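Local coordinates for adhesion G-protein coupled receptor G6 (Danio rerio, PDB 6V55) that probably acts as a cell-surface adhesion receptor in myelination, reaching outside the cell with a calcium-binding, N-glycosylated multidomain extracellular region, at residues I402-L407 with D490-F495; F344-L349 with T442-E447. All coordinates share one frame; numbering follows the deposited sequence.

Interaction 1 (I402-L407 with D490-F495); sequences IYLALL and DNYTSF. Unlike the reference sequence in segment 402-407: I402 (reference Thr). With NAG (2-acetamido-2-deoxy-beta-D-glucopyranose), chain I.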
ATOM      1  N   ILE A 402     -15.990  -0.282 -41.733  1.00 23.03           N
ATOM      2  CA  ILE A 402     -15.391  -0.119 -40.416  1.00 22.05           C
ATOM      3  C   ILE A 402     -15.644  -1.398 -39.636  1.00 23.76           C
ATOM      4  O   ILE A 402     -16.797  -1.819 -39.478  1.00 21.98           O
ATOM      5  CB  ILE A 402     -15.926   1.115 -39.673  1.00 21.96           C
ATOM      6  CG1 ILE A 402     -15.674   2.366 -40.508  1.00 22.12           C
ATOM      7  CG2 ILE A 402     -15.221   1.264 -38.349  1.00 21.69           C
ATOM      8  CD1 ILE A 402     -15.994   3.680 -39.833  1.00 22.07           C
ATOM      9  N   TYR A 403     -14.556  -2.007 -39.148  1.00 23.38           N
ATOM     10  CA  TYR A 403     -14.555  -3.285 -38.453  1.00 21.72           C
ATOM     11  C   TYR A 403     -14.092  -3.098 -37.018  1.00 21.45           C
ATOM     12  O   TYR A 403     -13.236  -2.255 -36.731  1.00 21.36           O
ATOM     13  CB  TYR A 403     -13.626  -4.293 -39.145  1.00 21.86           C
ATOM     14  CG  TYR A 403     -14.198  -4.871 -40.412  1.00 22.13           C
ATOM     15  CD1 TYR A 403     -14.860  -6.094 -40.398  1.00 22.23           C
ATOM     16  CD2 TYR A 403     -14.097  -4.187 -41.613  1.00 22.32           C
ATOM     17  CE1 TYR A 403     -15.402  -6.631 -41.550  1.00 22.51           C
ATOM     18  CE2 TYR A 403     -14.624  -4.714 -42.775  1.00 23.79           C
ATOM     19  CZ  TYR A 403     -15.279  -5.935 -42.735  1.00 25.00           C
ATOM     20  OH  TYR A 403     -15.823  -6.460 -43.886  1.00 30.07           O
ATOM     21  N   LEU A 404     -14.647  -3.908 -36.124  1.00 21.33           N
ATOM     22  CA  LEU A 404     -14.217  -3.972 -34.735  1.00 26.15           C
ATOM     23  C   LEU A 404     -13.613  -5.347 -34.480  1.00 28.97           C
ATOM     24  O   LEU A 404     -14.282  -6.357 -34.715  1.00 31.08           O
ATOM     25  CB  LEU A 404     -15.400  -3.725 -33.809  1.00 20.96           C
ATOM     26  CG  LEU A 404     -15.125  -3.683 -32.318  1.00 24.08           C
ATOM     27  CD1 LEU A 404     -14.236  -2.507 -31.975  1.00 20.61           C
ATOM     28  CD2 LEU A 404     -16.464  -3.574 -31.620  1.00 21.65           C
ATOM     29  N   ALA A 405     -12.367  -5.395 -33.979  1.00 26.21           N
ATOM     30  CA  ALA A 405     -11.629  -6.650 -33.895  1.00 21.12           C
ATOM     31  C   ALA A 405     -10.967  -6.830 -32.539  1.00 26.44           C
ATOM     32  O   ALA A 405     -10.420  -5.882 -31.964  1.00 29.24           O
ATOM     33  CB  ALA A 405     -10.553  -6.740 -34.970  1.00 21.35           C
ATOM     34  N   LEU A 406     -10.977  -8.087 -32.060  1.00 22.93           N
ATOM     35  CA  LEU A 406     -10.311  -8.506 -30.827  1.00 22.74           C
ATOM     36  C   LEU A 406      -9.028  -9.241 -31.178  1.00 30.74           C
ATOM     37  O   LEU A 406      -9.075 -10.351 -31.717  1.00 39.01           O
ATOM     38  CB  LEU A 406     -11.221  -9.415 -30.002  1.00 24.67           C
ATOM     39  CG  LEU A 406     -10.718  -9.865 -28.622  1.00 23.49           C
ATOM     40  CD1 LEU A 406     -10.671  -8.684 -27.695  1.00 20.36           C
ATOM     41  CD2 LEU A 406     -11.604 -10.943 -28.054  1.00 20.58           C
ATOM     42  N   LEU A 407      -7.886  -8.637 -30.866  1.00 32.27           N
ATOM     43  CA  LEU A 407      -6.591  -9.298 -30.978  1.00 28.35           C
ATOM     44  C   LEU A 407      -6.214  -9.845 -29.612  1.00 32.70           C
ATOM     45  O   LEU A 407      -6.411  -9.167 -28.600  1.00 35.76           O
ATOM     46  CB  LEU A 407      -5.508  -8.335 -31.465  1.00 23.19           C
ATOM     47  CG  LEU A 407      -5.963  -7.257 -32.450  1.00 24.62           C
ATOM     48  CD1 LEU A 407      -4.925  -6.155 -32.617  1.00 21.49           C
ATOM     49  CD2 LEU A 407      -6.277  -7.878 -33.782  1.00 21.63           C
ATOM     50  N   ASP A 490     -18.995  -8.991 -27.637  1.00 41.62           N
ATOM     51  CA  ASP A 490     -19.773  -8.247 -28.616  1.00 37.42           C
ATOM     52  C   ASP A 490     -19.140  -6.902 -28.940  1.00 34.41           C
ATOM     53  O   ASP A 490     -18.824  -6.662 -30.106  1.00 38.74           O
ATOM     54  CB  ASP A 490     -21.213  -8.084 -28.141  1.00 42.52           C
ATOM     55  CG  ASP A 490     -22.009  -9.358 -28.311  1.00 49.04           C
ATOM     56  OD1 ASP A 490     -21.494 -10.265 -29.009  1.00 48.77           O
ATOM     57  OD2 ASP A 490     -23.129  -9.455 -27.754  1.00 53.42           O
ATOM     58  N   ASN A 491     -18.899  -6.019 -27.964  1.00 31.13           N
ATOM     59  CA  ASN A 491     -18.135  -4.818 -28.293  1.00 37.17           C
ATOM     60  C   ASN A 491     -16.728  -4.787 -27.697  1.00 32.84           C
ATOM     61  O   ASN A 491     -16.110  -3.712 -27.691  1.00 34.72           O
ATOM     62  CB  ASN A 491     -18.900  -3.539 -27.936  1.00 47.61           C
ATOM     63  CG  ASN A 491     -19.353  -3.465 -26.491  1.00 59.15           C
ATOM     64  OD1 ASN A 491     -19.038  -4.317 -25.654  1.00 58.53           O
ATOM     65  ND2 ASN A 491     -20.119  -2.397 -26.204  1.00 68.80           N
ATOM     66  N   TYR A 492     -16.216  -5.943 -27.223  1.00 25.26           N
ATOM     67  CA  TYR A 492     -14.800  -6.181 -26.864  1.00 26.85           C
ATOM     68  C   TYR A 492     -14.328  -5.248 -25.753  1.00 32.19           C
ATOM     69  O   TYR A 492     -13.231  -4.687 -25.806  1.00 35.42           O
ATOM     70  CB  TYR A 492     -13.874  -6.123 -28.092  1.00 25.06           C
ATOM     71  CG  TYR A 492     -14.293  -7.134 -29.141  1.00 25.40           C
ATOM     72  CD1 TYR A 492     -14.756  -8.396 -28.755  1.00 29.06           C
ATOM     73  CD2 TYR A 492     -14.263  -6.829 -30.499  1.00 25.54           C
ATOM     74  CE1 TYR A 492     -15.188  -9.320 -29.677  1.00 29.37           C
ATOM     75  CE2 TYR A 492     -14.688  -7.770 -31.453  1.00 26.90           C
ATOM     76  CZ  TYR A 492     -15.143  -9.014 -31.010  1.00 27.74           C
ATOM     77  OH  TYR A 492     -15.582  -9.978 -31.870  1.00 27.46           O
ATOM     78  N   THR A 493     -15.205  -5.049 -24.771  1.00 32.10           N
ATOM     79  CA  THR A 493     -14.929  -4.345 -23.530  1.00 30.04           C
ATOM     80  C   THR A 493     -15.023  -5.348 -22.392  1.00 28.20           C
ATOM     81  O   THR A 493     -15.615  -6.420 -22.544  1.00 26.61           O
ATOM     82  CB  THR A 493     -15.939  -3.225 -23.298  1.00 31.42           C
ATOM     83  OG1 THR A 493     -17.251  -3.803 -23.189  1.00 32.57           O
ATOM     84  CG2 THR A 493     -15.915  -2.237 -24.465  1.00 31.47           C
ATOM     85  N   SER A 494     -14.458  -4.995 -21.239  1.00 25.99           N
ATOM     86  CA  SER A 494     -14.467  -5.893 -20.098  1.00 24.36           C
ATOM     87  C   SER A 494     -15.525  -5.488 -19.074  1.00 29.44           C
ATOM     88  O   SER A 494     -15.935  -4.322 -18.985  1.00 27.23           O
ATOM     89  CB  SER A 494     -13.111  -5.916 -19.419  1.00 25.70           C
ATOM     90  OG  SER A 494     -12.820  -4.617 -18.946  1.00 28.78           O
ATOM     91  N   PHE A 495     -15.957  -6.469 -18.284  1.00 31.01           N
ATOM     92  CA  PHE A 495     -16.984  -6.237 -17.282  1.00 29.83           C
ATOM     93  C   PHE A 495     -16.799  -7.237 -16.148  1.00 31.31           C
ATOM     94  O   PHE A 495     -16.343  -8.366 -16.363  1.00 33.01           O
ATOM     95  CB  PHE A 495     -18.393  -6.346 -17.883  1.00 18.82           C
ATOM     96  CG  PHE A 495     -18.827  -7.760 -18.187  1.00 20.78           C
ATOM     97  CD1 PHE A 495     -18.374  -8.408 -19.326  1.00 23.45           C
ATOM     98  CD2 PHE A 495     -19.715  -8.438 -17.349  1.00 18.90           C
ATOM     99  CE1 PHE A 495     -18.781  -9.711 -19.618  1.00 23.25           C
ATOM    100  CE2 PHE A 495     -20.111  -9.752 -17.634  1.00 19.03           C
ATOM    101  CZ  PHE A 495     -19.645 -10.379 -18.761  1.00 19.20           C
TER
HETATM  102  C1  NAG I 907     -20.775  -1.939 -24.993  1.00 54.84           C
HETATM  103  C2  NAG I 907     -21.752  -2.954 -24.350  1.00 60.52           C
HETATM  104  C3  NAG I 907     -22.572  -2.272 -23.236  1.00 55.12           C
HETATM  105  C4  NAG I 907     -21.670  -1.541 -22.242  1.00 56.91           C
HETATM  106  C5  NAG I 907     -20.718  -0.585 -22.976  1.00 59.04           C
HETATM  107  C6  NAG I 907     -19.733   0.118 -22.063  1.00 63.84           C
HETATM  108  C7  NAG I 907     -23.078  -4.763 -25.406  1.00 74.79           C
HETATM  109  C8  NAG I 907     -23.937  -5.125 -26.585  1.00 69.55           C
HETATM  110  N2  NAG I 907     -22.623  -3.504 -25.383  1.00 71.14           N
HETATM  111  O3  NAG I 907     -23.362  -3.237 -22.550  1.00 49.22           O
HETATM  112  O4  NAG I 907     -22.455  -0.827 -21.290  1.00 55.50           O
HETATM  113  O5  NAG I 907     -19.950  -1.316 -23.953  1.00 55.08           O
HETATM  114  O6  NAG I 907     -18.380  -0.181 -22.389  1.00 66.02           O
HETATM  115  O7  NAG I 907     -22.825  -5.570 -24.511  1.00 79.67           O

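Interaction 2 (F344-L349 with T442-E447); sequences FYRSTL and TVNLME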
ATOM      1  N   PHE A 344      -5.278  -8.998 -24.016  1.00 32.91           N
ATOM      2  CA  PHE A 344      -6.292  -8.722 -25.019  1.00 23.30           C
ATOM      3  C   PHE A 344      -6.266  -7.264 -25.467  1.00 23.27           C
ATOM      4  O   PHE A 344      -6.055  -6.362 -24.657  1.00 24.76           O
ATOM      5  CB  PHE A 344      -7.647  -9.060 -24.455  1.00 20.55           C
ATOM      6  CG  PHE A 344      -7.856 -10.520 -24.224  1.00 26.59           C
ATOM      7  CD1 PHE A 344      -7.535 -11.108 -22.997  1.00 29.24           C
ATOM      8  CD2 PHE A 344      -8.385 -11.313 -25.235  1.00 28.89           C
ATOM      9  CE1 PHE A 344      -7.759 -12.466 -22.780  1.00 30.68           C
ATOM     10  CE2 PHE A 344      -8.606 -12.670 -25.038  1.00 30.56           C
ATOM     11  CZ  PHE A 344      -8.301 -13.246 -23.802  1.00 32.58           C
ATOM     12  N   TYR A 345      -6.488  -7.040 -26.763  1.00 24.00           N
ATOM     13  CA  TYR A 345      -6.508  -5.717 -27.373  1.00 22.80           C
ATOM     14  C   TYR A 345      -7.762  -5.576 -28.225  1.00 25.46           C
ATOM     15  O   TYR A 345      -8.172  -6.537 -28.881  1.00 33.97           O
ATOM     16  CB  TYR A 345      -5.293  -5.505 -28.266  1.00 24.59           C
ATOM     17  CG  TYR A 345      -3.946  -5.547 -27.577  1.00 30.89           C
ATOM     18  CD1 TYR A 345      -3.348  -4.374 -27.110  1.00 31.96           C
ATOM     19  CD2 TYR A 345      -3.253  -6.749 -27.426  1.00 31.68           C
ATOM     20  CE1 TYR A 345      -2.109  -4.396 -26.504  1.00 36.32           C
ATOM     21  CE2 TYR A 345      -2.010  -6.786 -26.809  1.00 35.69           C
ATOM     22  CZ  TYR A 345      -1.441  -5.603 -26.348  1.00 41.78           C
ATOM     23  OH  TYR A 345      -0.193  -5.614 -25.738  1.00 48.37           O
ATOM     24  N   ARG A 346      -8.366  -4.387 -28.242  1.00 20.32           N
ATOM     25  CA  ARG A 346      -9.501  -4.096 -29.117  1.00 22.69           C
ATOM     26  C   ARG A 346      -9.060  -3.115 -30.195  1.00 22.30           C
ATOM     27  O   ARG A 346      -8.449  -2.093 -29.870  1.00 24.24           O
ATOM     28  CB  ARG A 346     -10.652  -3.512 -28.303  1.00 24.81           C
ATOM     29  CG  ARG A 346     -11.892  -3.122 -29.088  1.00 29.85           C
ATOM     30  CD  ARG A 346     -12.890  -2.334 -28.200  1.00 30.28           C
ATOM     31  NE  ARG A 346     -12.248  -1.106 -27.744  1.00 34.61           N
ATOM     32  CZ  ARG A 346     -12.008  -0.787 -26.470  1.00 34.11           C
ATOM     33  NH1 ARG A 346     -12.392  -1.592 -25.477  1.00 29.93           N
ATOM     34  NH2 ARG A 346     -11.380   0.357 -26.190  1.00 33.95           N
ATOM     35  N   SER A 347      -9.356  -3.410 -31.474  1.00 20.32           N
ATOM     36  CA  SER A 347      -8.930  -2.522 -32.553  1.00 20.73           C
ATOM     37  C   SER A 347     -10.096  -2.081 -33.425  1.00 21.04           C
ATOM     38  O   SER A 347     -11.108  -2.780 -33.557  1.00 20.99           O
ATOM     39  CB  SER A 347      -7.870  -3.146 -33.482  1.00 22.74           C
ATOM     40  OG  SER A 347      -8.243  -4.446 -33.886  1.00 27.60           O
ATOM     41  N   THR A 348      -9.935  -0.901 -34.027  1.00 21.37           N
ATOM     42  CA  THR A 348     -10.901  -0.344 -34.969  1.00 22.01           C
ATOM     43  C   THR A 348     -10.197  -0.173 -36.305  1.00 25.75           C
ATOM     44  O   THR A 348      -9.260   0.628 -36.423  1.00 26.34           O
ATOM     45  CB  THR A 348     -11.472   0.981 -34.474  1.00 22.64           C
ATOM     46  OG1 THR A 348     -12.298   0.720 -33.335  1.00 26.00           O
ATOM     47  CG2 THR A 348     -12.320   1.661 -35.557  1.00 22.22           C
ATOM     48  N   LEU A 349     -10.648  -0.931 -37.298  1.00 25.52           N
ATOM     49  CA  LEU A 349     -10.053  -0.955 -38.620  1.00 23.96           C
ATOM     50  C   LEU A 349     -10.972  -0.232 -39.586  1.00 24.15           C
ATOM     51  O   LEU A 349     -12.169  -0.513 -39.624  1.00 25.44           O
ATOM     52  CB  LEU A 349      -9.828  -2.394 -39.081  1.00 23.67           C
ATOM     53  CG  LEU A 349      -8.896  -3.228 -38.208  1.00 22.41           C
ATOM     54  CD1 LEU A 349      -9.303  -4.696 -38.214  1.00 22.23           C
ATOM     55  CD2 LEU A 349      -7.500  -3.071 -38.699  1.00 22.63           C
ATOM     56  N   THR A 442      -6.712   2.127 -35.175  1.00 25.12           N
ATOM     57  CA  THR A 442      -6.363   2.409 -33.788  1.00 26.11           C
ATOM     58  C   THR A 442      -6.486   1.107 -33.004  1.00 25.63           C
ATOM     59  O   THR A 442      -7.421   0.335 -33.239  1.00 24.96           O
ATOM     60  CB  THR A 442      -7.281   3.468 -33.189  1.00 24.13           C
ATOM     61  OG1 THR A 442      -8.591   2.921 -33.137  1.00 26.18           O
ATOM     62  CG2 THR A 442      -7.326   4.734 -34.058  1.00 25.37           C
ATOM     63  N   VAL A 443      -5.530   0.846 -32.107  1.00 26.24           N
ATOM     64  CA  VAL A 443      -5.525  -0.334 -31.241  1.00 24.39           C
ATOM     65  C   VAL A 443      -5.457   0.145 -29.798  1.00 28.76           C
ATOM     66  O   VAL A 443      -4.620   0.988 -29.460  1.00 31.68           O
ATOM     67  CB  VAL A 443      -4.345  -1.281 -31.547  1.00 22.33           C
ATOM     68  CG1 VAL A 443      -4.325  -2.472 -30.601  1.00 21.07           C
ATOM     69  CG2 VAL A 443      -4.407  -1.779 -32.977  1.00 21.97           C
ATOM     70  N   ASN A 444      -6.354  -0.372 -28.957  1.00 31.67           N
ATOM     71  CA  ASN A 444      -6.409  -0.035 -27.545  1.00 30.09           C
ATOM     72  C   ASN A 444      -6.238  -1.295 -26.716  1.00 30.92           C
ATOM     73  O   ASN A 444      -6.846  -2.332 -27.005  1.00 30.97           O
ATOM     74  CB  ASN A 444      -7.726   0.657 -27.188  1.00 27.36           C
ATOM     75  CG  ASN A 444      -7.810   2.046 -27.767  1.00 35.76           C
ATOM     76  OD1 ASN A 444      -6.802   2.752 -27.848  1.00 40.63           O
ATOM     77  ND2 ASN A 444      -8.998   2.442 -28.203  1.00 40.82           N
ATOM     78  N   LEU A 445      -5.380  -1.200 -25.708  1.00 32.22           N
ATOM     79  CA  LEU A 445      -5.263  -2.266 -24.732  1.00 31.11           C
ATOM     80  C   LEU A 445      -6.542  -2.329 -23.918  1.00 27.55           C
ATOM     81  O   LEU A 445      -7.097  -1.293 -23.521  1.00 23.85           O
ATOM     82  CB  LEU A 445      -4.056  -2.021 -23.839  1.00 34.02           C
ATOM     83  CG  LEU A 445      -3.793  -2.927 -22.645  1.00 33.67           C
ATOM     84  CD1 LEU A 445      -3.432  -4.309 -23.123  1.00 31.55           C
ATOM     85  CD2 LEU A 445      -2.655  -2.321 -21.858  1.00 34.26           C
ATOM     86  N   MET A 446      -7.040  -3.553 -23.735  1.00 27.34           N
ATOM     87  CA  MET A 446      -8.340  -3.770 -23.113  1.00 27.23           C
ATOM     88  C   MET A 446      -8.292  -3.405 -21.636  1.00 32.76           C
ATOM     89  O   MET A 446      -7.387  -3.831 -20.908  1.00 40.24           O
ATOM     90  CB  MET A 446      -8.765  -5.220 -23.282  1.00 25.21           C
ATOM     91  CG  MET A 446      -9.916  -5.625 -22.435  1.00 26.69           C
ATOM     92  SD  MET A 446     -11.310  -5.845 -23.470  0.88 32.56           S
ATOM     93  CE  MET A 446     -10.915  -7.405 -24.195  1.00 35.77           C
ATOM     94  N   GLU A 447      -9.261  -2.588 -21.224  1.00 25.90           N
ATOM     95  CA  GLU A 447      -9.249  -1.939 -19.929  1.00 22.59           C
ATOM     96  C   GLU A 447      -9.517  -2.959 -18.839  1.00 26.16           C
ATOM     97  O   GLU A 447     -10.326  -3.877 -19.014  1.00 28.20           O
ATOM     98  CB  GLU A 447     -10.305  -0.833 -19.897  1.00 28.84           C
ATOM     99  CG  GLU A 447     -10.092   0.293 -20.944  1.00 37.32           C
ATOM    100  CD  GLU A 447     -10.679   0.003 -22.351  1.00 38.62           C
ATOM    101  OE1 GLU A 447     -10.006   0.348 -23.345  1.00 37.96           O
ATOM    102  OE2 GLU A 447     -11.778  -0.587 -22.462  1.00 39.51           O
TER

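Interaction 1 (I402-L407 with D490-F495)
Y492 carries most of this contact, its ring lying across strand 402-407 from segment 490-495. The tight part is the Y492 ring, with L406 over one face and L404 beside its CD2 rim. The CB of L406 lies 3.8 Å from the centroid of the Y492 ring and only 5° off the normal, a well-centred CH-pi contact. With CG of L406 anti to the backbone N (chi1 -176°), the two methyls spread beyond that point, CD1 standing 4.1 Å from Y492 CB. L404 comes up on the side of the ring plane away from L406, its CG 3.7 Å from Y492 CD2, leucine and tyrosine sliding past each other in opposite senses. At the edge, near the ring plane, the L404 carbonyl O sits 3.6 Å from Y492 CE2, where an aromatic C-H would probably be attracted by the oxygen. Y492 itself has a left-handed helical backbone conformation, consistent with its place in a tight turn.

Toward solvent the packing thins. L404 CD2 reaches the turn mainly at its backbone, 3.9 Å from N491 CA, and D490 is exposed. N491 turns away from the strand and carries the glycan, its ND2 bonded to C1 of the NAG at 1.5 Å. T493, the third residue of this N-X-T sequon, donates from OG1 to N491 OD1 at 3.1 Å, with the donor 48° above the carbonyl plane; N488 adds a weak bond to the same oxygen. These bonds would help fix the rotation of the N491 amide, and with it the direction in which the sugar leaves.

The two segments share no hydrogen bond, and 248 Å² of surface is buried between them. Cohesion between the SEA-family sheet and the 480-488/493-496 hairpin here rests on apolar packing around one ring; polar links go instead to R346 and E447.

Interaction 2 (F344-L349 with T442-E447)
R346 NH1 is gripped twice: by E447 OE2 at 3.2 Å, in an almost straight bond (175° at the hydrogen), and by the backbone O of Y492. NH2 adds a second rung, 3.2 Å from E447 OE1, so the guanidinium meets the carboxylate end-on, each oxygen using its syn lone pair, with the planes 34° apart. A bend at chi3 of R346 (62°) brings the group back over the end of strand 436-445. An alanine here would remove both charged bonds and the link to Y492, and would probably loosen the hold on E447 as the chain leaves the sheet.

Beneath, the strands run antiparallel. R346 N donates to N444 O at 2.8 Å and T348 N to T442 O at 2.9 Å, each answered by a bond in return; past the last bridge, M446 N still reaches F344 O at 3.1 Å. Y345, S347, V443 and L445 share the other face, where L445 CD1 lies 3.6 Å from Y345 CE1 and I422 of helix 419-427 packs on Y345 and V443. A central first long strand, flanked by the last long strand and by 399-410 in a helix-packed antiparallel sheet, matches the ferredoxin-like fold of SEA domains.

Overall arrangement
Interactions 1 and 2 adjoin, their centres about 7 Å apart, because strands 399-410 and 342-353 are neighbours in one sheet: A405 O lies 2.7 Å from S347 N, a probable hydrogen bond. The 490-495 turn also meets interaction 2 directly. S494 OG approaches E447 O to 2.6 Å, again a probable hydrogen bond, while Y492 O packs 3.2 Å from M446 SD. L406 CD1 is 3.5 Å from Y345 O. The hairpin is therefore joined to the sheet by apolar packing within interaction 1 and by polar links to R346 and E447 of interaction 2. The E447 side chain lies about 7 Å from the NAG on N491, an attached sugar bordering both contacts, not a pocket ligand.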